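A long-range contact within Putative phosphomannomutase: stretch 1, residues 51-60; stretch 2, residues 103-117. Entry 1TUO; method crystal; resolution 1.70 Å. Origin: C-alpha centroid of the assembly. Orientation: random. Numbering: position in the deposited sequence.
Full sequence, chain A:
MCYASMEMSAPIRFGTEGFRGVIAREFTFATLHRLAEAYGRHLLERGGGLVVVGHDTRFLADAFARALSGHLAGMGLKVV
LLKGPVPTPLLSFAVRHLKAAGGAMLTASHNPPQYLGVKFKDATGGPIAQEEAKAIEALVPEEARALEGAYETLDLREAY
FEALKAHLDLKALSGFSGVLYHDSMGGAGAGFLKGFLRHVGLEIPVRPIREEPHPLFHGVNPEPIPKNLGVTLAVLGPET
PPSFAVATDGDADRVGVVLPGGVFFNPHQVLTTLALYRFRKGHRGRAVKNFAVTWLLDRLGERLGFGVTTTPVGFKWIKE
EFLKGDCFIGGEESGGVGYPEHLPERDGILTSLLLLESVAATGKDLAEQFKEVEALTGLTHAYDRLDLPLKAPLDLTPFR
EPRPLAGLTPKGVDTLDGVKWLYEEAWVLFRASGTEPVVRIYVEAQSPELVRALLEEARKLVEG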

# COMPACT_ATOMS: atom_id res chain seq x y z
N VAL A 51 -19.16 7.82 10.54
CA VAL A 51 -17.71 7.77 10.41
C VAL A 51 -17.28 6.39 10.85
O VAL A 51 -17.75 5.90 11.88
CB VAL A 51 -16.99 8.79 11.32
CG1 VAL A 51 -15.47 8.67 11.13
CG2 VAL A 51 -17.44 10.20 10.98
N VAL A 52 -16.40 5.76 10.08
CA VAL A 52 -15.90 4.44 10.43
C VAL A 52 -14.47 4.61 10.90
O VAL A 52 -13.68 5.31 10.27
CB VAL A 52 -15.94 3.49 9.21
CG1 VAL A 52 -15.54 2.09 9.64
CG2 VAL A 52 -17.35 3.47 8.62
N VAL A 53 -14.15 4.00 12.04
CA VAL A 53 -12.80 4.09 12.61
C VAL A 53 -12.19 2.69 12.67
O VAL A 53 -12.88 1.72 12.97
CB VAL A 53 -12.84 4.67 14.04
CG1 VAL A 53 -11.42 4.71 14.64
CG2 VAL A 53 -13.43 6.08 14.01
N GLY A 54 -10.90 2.60 12.40
CA GLY A 54 -10.23 1.31 12.46
C GLY A 54 -8.83 1.50 13.02
O GLY A 54 -8.36 2.63 13.16
N HIS A 55 -8.16 0.40 13.36
CA HIS A 55 -6.80 0.47 13.88
C HIS A 55 -6.01 -0.77 13.48
O HIS A 55 -6.61 -1.78 13.14
CB HIS A 55 -6.83 0.59 15.40
CG HIS A 55 -7.39 -0.61 16.09
ND1 HIS A 55 -6.63 -1.71 16.41
CD2 HIS A 55 -8.65 -0.89 16.53
CE1 HIS A 55 -7.38 -2.61 17.02
NE2 HIS A 55 -8.61 -2.13 17.11
N ASP A 56 -4.68 -0.69 13.52
CA ASP A 56 -3.86 -1.84 13.18
C ASP A 56 -3.36 -2.52 14.46
O ASP A 56 -4.01 -2.41 15.49
CB ASP A 56 -2.71 -1.46 12.23
CG ASP A 56 -1.76 -0.44 12.82
OD1 ASP A 56 -0.93 0.08 12.04
OD2 ASP A 56 -1.81 -0.17 14.04
N THR A 57 -2.22 -3.21 14.39
CA THR A 57 -1.71 -3.90 15.57
C THR A 57 -0.69 -3.12 16.38
O THR A 57 -0.12 -3.65 17.34
CB THR A 57 -1.06 -5.25 15.20
OG1 THR A 57 0.14 -5.00 14.45
CG2 THR A 57 -2.01 -6.09 14.37
N ARG A 58 -0.46 -1.87 16.01
CA ARG A 58 0.52 -1.06 16.74
C ARG A 58 0.13 -0.86 18.19
O ARG A 58 -1.05 -0.93 18.54
CB ARG A 58 0.71 0.28 16.03
CG ARG A 58 1.47 0.11 14.73
CD ARG A 58 1.46 1.33 13.81
NE ARG A 58 2.14 0.95 12.57
CZ ARG A 58 3.45 1.04 12.38
NH1 ARG A 58 4.23 1.53 13.34
NH2 ARG A 58 4.00 0.59 11.26
N PHE A 59 1.12 -0.63 19.05
CA PHE A 59 0.87 -0.46 20.48
C PHE A 59 -0.11 0.68 20.75
O PHE A 59 0.07 1.79 20.26
CB PHE A 59 2.20 -0.21 21.21
CG PHE A 59 2.10 -0.33 22.70
CD1 PHE A 59 2.04 -1.59 23.30
CD2 PHE A 59 2.06 0.80 23.51
CE1 PHE A 59 1.94 -1.71 24.70
CE2 PHE A 59 1.96 0.69 24.90
CZ PHE A 59 1.90 -0.57 25.50
N LEU A 60 -1.15 0.37 21.52
CA LEU A 60 -2.19 1.34 21.88
C LEU A 60 -3.05 1.81 20.71
O LEU A 60 -3.91 2.67 20.89
CB LEU A 60 -1.59 2.56 22.58
CG LEU A 60 -1.17 2.39 24.04
CD1 LEU A 60 -0.42 3.64 24.49
CD2 LEU A 60 -2.39 2.14 24.92
N GLY A 103 -13.77 8.04 6.98
CA GLY A 103 -13.19 7.06 7.88
C GLY A 103 -11.85 7.53 8.41
O GLY A 103 -11.19 8.37 7.79
N ALA A 104 -11.46 7.00 9.56
CA ALA A 104 -10.19 7.34 10.17
C ALA A 104 -9.50 6.04 10.53
O ALA A 104 -10.10 5.17 11.14
CB ALA A 104 -10.41 8.18 11.42
N MET A 105 -8.25 5.91 10.13
CA MET A 105 -7.51 4.69 10.43
C MET A 105 -6.27 4.98 11.27
O MET A 105 -5.43 5.80 10.92
CB MET A 105 -7.10 4.05 9.10
CG MET A 105 -6.26 2.78 9.30
SD MET A 105 -7.26 1.36 9.75
CE MET A 105 -5.93 0.21 10.08
N LEU A 106 -6.18 4.30 12.41
CA LEU A 106 -5.03 4.46 13.29
C LEU A 106 -3.98 3.48 12.79
O LEU A 106 -4.10 2.26 12.96
CB LEU A 106 -5.41 4.13 14.74
CG LEU A 106 -6.01 5.27 15.59
CD1 LEU A 106 -4.93 6.32 15.85
CD2 LEU A 106 -7.22 5.88 14.89
N THR A 107 -2.96 4.03 12.14
CA THR A 107 -1.88 3.22 11.59
C THR A 107 -0.71 4.09 11.17
O THR A 107 -0.87 5.30 10.97
CB THR A 107 -2.36 2.41 10.35
OG1 THR A 107 -1.33 1.51 9.93
CG2 THR A 107 -2.69 3.35 9.19
N ALA A 108 0.46 3.47 11.07
CA ALA A 108 1.67 4.12 10.61
C ALA A 108 2.21 3.20 9.51
O ALA A 108 3.39 3.20 9.18
CB ALA A 108 2.68 4.28 11.73
N SER A 109 1.29 2.39 8.97
CA SER A 109 1.57 1.49 7.85
C SER A 109 2.83 0.63 7.95
O SER A 109 2.88 -0.31 8.74
CB SER A 109 1.60 2.34 6.57
OG SER A 109 1.66 1.56 5.39
N HIS A 110 3.84 0.96 7.16
CA HIS A 110 5.09 0.19 7.12
C HIS A 110 6.22 0.78 7.96
O HIS A 110 7.34 0.28 7.92
CB HIS A 110 5.55 0.09 5.67
CG HIS A 110 5.87 1.42 5.07
ND1 HIS A 110 7.14 1.97 5.12
CD2 HIS A 110 5.08 2.35 4.48
CE1 HIS A 110 7.11 3.18 4.58
NE2 HIS A 110 5.88 3.43 4.18
N ASN A 111 5.93 1.83 8.71
CA ASN A 111 6.96 2.47 9.53
C ASN A 111 7.38 1.71 10.77
O ASN A 111 6.70 0.78 11.21
CB ASN A 111 6.49 3.87 9.92
CG ASN A 111 6.46 4.82 8.75
OD1 ASN A 111 7.47 4.98 8.05
ND2 ASN A 111 5.32 5.45 8.52
N PRO A 112 8.52 2.09 11.36
CA PRO A 112 9.01 1.42 12.57
C PRO A 112 7.94 1.41 13.65
O PRO A 112 7.07 2.29 13.68
CB PRO A 112 10.24 2.25 12.94
CG PRO A 112 10.78 2.65 11.59
CD PRO A 112 9.51 3.07 10.86
N PRO A 113 8.00 0.44 14.57
CA PRO A 113 7.07 0.24 15.68
C PRO A 113 6.69 1.44 16.55
O PRO A 113 5.55 1.54 17.02
CB PRO A 113 7.75 -0.85 16.52
CG PRO A 113 8.52 -1.61 15.52
CD PRO A 113 9.10 -0.55 14.63
N GLN A 114 7.64 2.34 16.78
CA GLN A 114 7.37 3.49 17.63
C GLN A 114 6.43 4.54 17.04
O GLN A 114 5.98 5.43 17.75
CB GLN A 114 8.69 4.19 18.04
CG GLN A 114 9.47 4.78 16.88
CD GLN A 114 10.44 3.80 16.27
OE1 GLN A 114 10.18 2.59 16.21
NE2 GLN A 114 11.58 4.30 15.80
N TYR A 115 6.12 4.42 15.75
CA TYR A 115 5.24 5.38 15.10
C TYR A 115 3.78 4.98 15.03
O TYR A 115 3.45 3.80 14.97
CB TYR A 115 5.68 5.66 13.66
CG TYR A 115 7.02 6.33 13.54
CD1 TYR A 115 8.18 5.57 13.42
CD2 TYR A 115 7.13 7.72 13.54
CE1 TYR A 115 9.43 6.18 13.30
CE2 TYR A 115 8.37 8.34 13.42
CZ TYR A 115 9.51 7.57 13.30
OH TYR A 115 10.73 8.18 13.18
N LEU A 116 2.91 5.98 15.04
CA LEU A 116 1.49 5.77 14.90
C LEU A 116 0.99 7.03 14.20
O LEU A 116 1.72 8.02 14.08
CB LEU A 116 0.81 5.56 16.26
CG LEU A 116 -0.57 4.89 16.30
CD1 LEU A 116 -0.78 3.95 15.11
CD2 LEU A 116 -0.72 4.12 17.61
N GLY A 117 -0.23 6.99 13.68
CA GLY A 117 -0.74 8.15 13.00
C GLY A 117 -2.19 7.94 12.70
O GLY A 117 -2.75 6.89 13.03
O HOH W 1 1.17 -1.10 10.91
O HOH W 2 3.63 -0.57 17.69

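How does Arg58 come to have more of its surface covered by the other stretch than any other residue here? Its CA-to-CB bond points toward residues 103-117, and chi2 and chi3 are both t, so the chain reaches out extended and delivers its guanidinium into the loop and the start of strand 115-117. Four carbonyls, of Ser109, Asn111, Pro112 and Tyr115, face it. Arg58 NH2 donates to Ser109 O at 2.9 Å and to Asn111 O at 2.7 Å; Arg58 NH1 donates to Pro112 O at 3.0 Å and to Tyr115 O at 2.9 Å, with a weak bond from Arg58 NH1 to Asn111 O at 3.3 Å. The carbonyls of Ser109, Asn111 and Pro112 lie at the edge of the guanidinium, near its plane, where its N-H groups point. Ala108 covers one face, its CB 3.4 Å from Arg58 CZ. Arginine suits the place because one planar group can serve several backbone acceptors at once.

What steadies the loop and the arginine? Two beta turns shape the loop: a type II' turn from Ala108 to Asn111, with Asn111 N bonded to Ala108 O at 2.9 Å, and a type I turn from Pro112 to Tyr115, with Tyr115 N bonded to Pro112 O at 3.1 Å. Asp56 works from the other stretch. Asp56 OD1 forms a salt bridge with Arg58 NE at 3.2 Å, the hydrogen bond within it being weak, while Asp56 OD2 accepts from Arg58 N at 2.9 Å. Asp56 OD1 also receives a short bond from Thr107 OG1 at 2.6 Å, and that hydroxyl oxygen accepts from Ser109 N at 2.9 Å. Water 1 ties the group together, donating to Asp56 OD1 and Ser109 O and accepting from Arg58 NE. A buried carboxylate thus has its charge well matched.

What does Leu116 add to so polar a site? Leu116 packs its apolar branches against the arginine's aliphatic stem and the backbone beyond it: Leu116 CD1 lies 3.7 Å from Arg58 CD, and Leu116 CD2 3.6 Å from Phe59 O. The CA-to-CB bond points sideways, but the end of the side chain comes nearer. Close by, water 2 accepts from Phe59 N and donates to Pro113 O, bridging the stretches.

How are the strands before these loops joined? Strands 51-55 and 103-106 run parallel, linked by alternating backbone bonds: Ala104 N to Val52 O at 2.9 Å, Gly54 N to Ala104 O at 3.0 Å and Leu106 N to Gly54 O at 2.8 Å. Asp56 N to Leu106 O at 3.1 Å carries the ladder just past the first strand. Leu106 shares a face of the sheet with Val53, Ala104 and His55, and Leu106 CB lies 3.9 Å from His55 CB. On the other face, Gly54 leaves room for Met105: a CB there would lie only 3.3 Å from Met105 SD.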